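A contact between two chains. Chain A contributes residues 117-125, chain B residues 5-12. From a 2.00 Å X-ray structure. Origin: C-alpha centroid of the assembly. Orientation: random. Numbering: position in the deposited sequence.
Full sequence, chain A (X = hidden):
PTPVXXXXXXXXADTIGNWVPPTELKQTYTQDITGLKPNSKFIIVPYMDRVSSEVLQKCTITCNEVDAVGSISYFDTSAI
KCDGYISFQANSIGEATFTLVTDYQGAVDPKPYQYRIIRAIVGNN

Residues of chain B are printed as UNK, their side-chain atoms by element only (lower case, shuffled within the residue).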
# COMPACT_ATOMS: atom_id res chain seq x y z
N ILE A 117 3.71 -6.96 -2.49
CA ILE A 117 4.57 -6.73 -3.69
C ILE A 117 3.69 -6.67 -4.93
O ILE A 117 2.85 -7.55 -5.16
CB ILE A 117 5.57 -7.86 -3.87
CG1 ILE A 117 6.49 -7.90 -2.64
CG2 ILE A 117 6.44 -7.58 -5.10
CD1 ILE A 117 7.55 -8.94 -2.64
N ILE A 118 3.88 -5.63 -5.70
CA ILE A 118 3.15 -5.36 -6.93
C ILE A 118 4.07 -5.53 -8.11
O ILE A 118 5.17 -5.01 -8.13
CB ILE A 118 2.58 -3.94 -6.90
CG1 ILE A 118 1.58 -3.89 -5.74
CG2 ILE A 118 1.81 -3.62 -8.17
CD1 ILE A 118 1.09 -2.54 -5.43
N ARG A 119 3.62 -6.29 -9.07
CA ARG A 119 4.38 -6.53 -10.32
C ARG A 119 3.46 -6.23 -11.51
O ARG A 119 2.35 -6.82 -11.62
CB ARG A 119 4.74 -8.01 -10.37
CG ARG A 119 5.46 -8.52 -11.61
CD ARG A 119 5.70 -10.07 -11.53
NE ARG A 119 5.98 -10.62 -12.87
CZ ARG A 119 5.50 -11.75 -13.33
NH1 ARG A 119 5.78 -12.12 -14.56
NH2 ARG A 119 4.78 -12.55 -12.57
N ALA A 120 3.98 -5.44 -12.41
CA ALA A 120 3.37 -5.20 -13.71
C ALA A 120 3.69 -6.39 -14.62
O ALA A 120 4.88 -6.67 -14.88
CB ALA A 120 3.93 -3.96 -14.29
N ILE A 121 2.64 -7.08 -15.03
CA ILE A 121 2.72 -8.30 -15.87
C ILE A 121 2.57 -7.83 -17.31
O ILE A 121 1.47 -7.50 -17.76
CB ILE A 121 1.72 -9.34 -15.43
CG1 ILE A 121 2.08 -9.65 -13.95
CG2 ILE A 121 1.89 -10.59 -16.33
CD1 ILE A 121 1.88 -11.04 -13.51
N VAL A 122 3.72 -7.63 -17.90
CA VAL A 122 3.80 -7.00 -19.21
C VAL A 122 5.09 -7.49 -19.83
O VAL A 122 6.12 -7.53 -19.21
CB VAL A 122 3.77 -5.44 -19.08
CG1 VAL A 122 5.00 -4.88 -18.39
CG2 VAL A 122 3.53 -4.77 -20.42
N GLY A 123 5.04 -7.89 -21.09
CA GLY A 123 6.28 -8.38 -21.72
C GLY A 123 6.88 -9.52 -20.94
O GLY A 123 6.19 -10.36 -20.52
N ASN A 124 8.18 -9.46 -20.74
CA ASN A 124 8.86 -10.44 -19.95
C ASN A 124 9.06 -9.99 -18.46
O ASN A 124 9.78 -10.63 -17.73
CB ASN A 124 10.23 -10.68 -20.54
CG ASN A 124 10.17 -11.45 -21.87
OD1 ASN A 124 9.25 -12.28 -22.14
ND2 ASN A 124 11.13 -11.14 -22.72
N ASN A 125 8.47 -8.88 -18.07
CA ASN A 125 8.42 -8.52 -16.63
C ASN A 125 7.44 -9.42 -15.80
O ASN A 125 7.71 -9.58 -14.53
CB ASN A 125 8.04 -7.07 -16.43
CG ASN A 125 8.56 -6.56 -15.08
OD1 ASN A 125 9.75 -6.43 -14.91
ND2 ASN A 125 7.67 -6.24 -14.16
N UNK B 5 10.09 0.95 -23.42
CA UNK B 5 10.46 -0.48 -23.46
C UNK B 5 10.37 -1.08 -22.06
O UNK B 5 10.55 -0.37 -21.11
c UNK B 5 11.93 -0.71 -23.91
o UNK B 5 14.72 0.73 -25.86
o UNK B 5 14.62 -0.99 -24.48
c UNK B 5 14.08 0.01 -25.05
c UNK B 5 12.61 0.36 -24.73
N UNK B 6 10.11 -2.37 -21.95
CA UNK B 6 9.99 -3.04 -20.67
C UNK B 6 11.29 -2.89 -19.88
O UNK B 6 11.24 -2.67 -18.65
c UNK B 6 8.23 -4.68 -21.37
c UNK B 6 9.85 -5.30 -19.55
c UNK B 6 9.66 -4.50 -20.83
N UNK B 7 12.43 -2.91 -20.55
CA UNK B 7 13.72 -2.72 -19.84
C UNK B 7 13.80 -1.31 -19.18
O UNK B 7 14.61 -1.11 -18.31
c UNK B 7 14.92 -2.92 -20.78
o UNK B 7 14.98 -1.78 -21.65
N UNK B 8 13.02 -0.33 -19.61
CA UNK B 8 12.97 0.97 -18.95
C UNK B 8 11.72 1.22 -18.07
O UNK B 8 11.46 2.38 -17.71
c UNK B 8 13.06 2.11 -19.99
o UNK B 8 16.00 0.47 -20.40
c UNK B 8 14.19 1.93 -21.01
n UNK B 8 16.11 2.61 -19.70
c UNK B 8 15.52 1.61 -20.36
N UNK B 9 11.00 0.15 -17.72
CA UNK B 9 9.75 0.19 -16.92
C UNK B 9 10.02 0.88 -15.60
O UNK B 9 11.03 0.58 -14.98
c UNK B 9 8.42 -1.66 -15.50
c UNK B 9 9.27 -1.22 -16.68
c UNK B 9 8.03 -3.08 -15.80
c UNK B 9 7.16 -0.92 -15.42
N UNK B 10 9.21 1.84 -15.20
CA UNK B 10 9.31 2.38 -13.82
C UNK B 10 7.87 2.43 -13.29
O UNK B 10 6.92 2.28 -14.03
c UNK B 10 9.93 3.77 -13.79
c UNK B 10 11.33 3.79 -14.36
o UNK B 10 9.14 4.59 -14.61
N UNK B 11 7.72 2.59 -11.97
CA UNK B 11 6.41 2.72 -11.36
C UNK B 11 6.33 4.15 -10.84
O UNK B 11 7.28 4.66 -10.22
c UNK B 11 6.32 -2.40 -11.36
c UNK B 11 5.10 -1.72 -11.35
c UNK B 11 7.45 -0.44 -10.62
c UNK B 11 5.09 -0.40 -10.99
o UNK B 11 6.31 -3.73 -11.66
c UNK B 11 6.22 1.72 -10.22
c UNK B 11 7.47 -1.78 -10.99
c UNK B 11 6.26 0.28 -10.63
N UNK B 12 5.25 4.83 -11.15
CA UNK B 12 5.00 6.10 -10.52
C UNK B 12 4.03 5.83 -9.39
O UNK B 12 2.94 5.28 -9.63
c UNK B 12 4.37 7.13 -11.45
o UNK B 12 4.70 8.81 -9.67
c UNK B 12 4.21 8.52 -10.77
n UNK B 12 3.54 9.41 -11.47

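Position 5 of chain B carries three side-chain carbons in a row, the third bearing two oxygens, and none of them touches the chain A stretch. An unbranched chain ending in a carboxylate is glutamate, Glu5(B). An exposed site with no partner across the contact suits a charged group.

At position 6 the side chain has three carbons: one attached to CA, carrying the other two. It points toward chain A, where one terminal carbon lies 4.0 Å from CB of Asn125(A) and the other 4.2 Å from CA of Gly123(A). The fork at CB identifies valine, Val6(B). Its CG2 is also 4.4 Å from CG1 of Val122(A). A compact apolar group fits here because Gly123(A) has no side chain: an ideal CB on that glycine would come within 2.8 Å of Val6(B) CG2, a clash. The positive phi of Gly123(A), inside a type II' turn, independently favours glycine.

Position 7 shows one carbon and then one oxygen, with no contact to the chain A stretch; the CA-to-CB bond points away from it. This hydroxymethyl group is serine, Ser7(B), and a small polar group is at ease in this exposed place.

Position 8 has three carbons, the third carrying one oxygen and one nitrogen, all out of reach of the chain A stretch. That terminal amide makes it glutamine, Gln8(B), suitably polar for an exposed site. Its backbone N donates to O of Glu5(B) at 2.9 Å, helping to bend the chain.

Position 9 has four carbons, forked at the second, and points toward chain A. One terminal carbon lies 3.6 Å from Asn125(A) ND2, 4.4 Å from Val122(A) CG1 and 4.5 Å from Ala120(A) CB. This is leucine, Leu9(B). Its backbone N donates to Val6(B) O at 3.0 Å. A branched apolar chain suits this buried site, where it meets two apolar neighbours.

At position 10 one carbon carries an oxygen and a carbon, touching nothing on the chain A stretch: threonine, Thr10(B). It is exposed; a beta-branched residue is readily accommodated in a strand.

Position 11 has one carbon followed by a six-carbon ring bearing an oxygen. The backbone N of Ala120(A) donates a hydrogen bond to that oxygen at 3.0 Å and 168°, nearly straight, and a ring carbon lies 3.9 Å from Ala120(A) CB. This is tyrosine, Tyr11(B), whose ring supplies both an apolar surface and a polar tip.

Position 12 has two carbons, the second carrying oxygen and nitrogen, none touching the chain A stretch: asparagine, Asn12(B). This partly exposed polar side chain needs no partner across the contact; its OD1 is hydrogen-bonded elsewhere in the structure.

The contact thus works through Val6(B), Leu9(B) and Tyr11(B), which account for all of chain B's covered area. On chain A, Asn125(A) ND2 donates to Ala120(A) O at 2.9 Å, tying the end of the stretch back to its strand. The strand axes approach no closer than 9.3 Å, so side chains span the gap, with one hydrogen bond fixing the tyrosine tip beside the apolar contacts.

Chain B (5-12) EVSQLTYN
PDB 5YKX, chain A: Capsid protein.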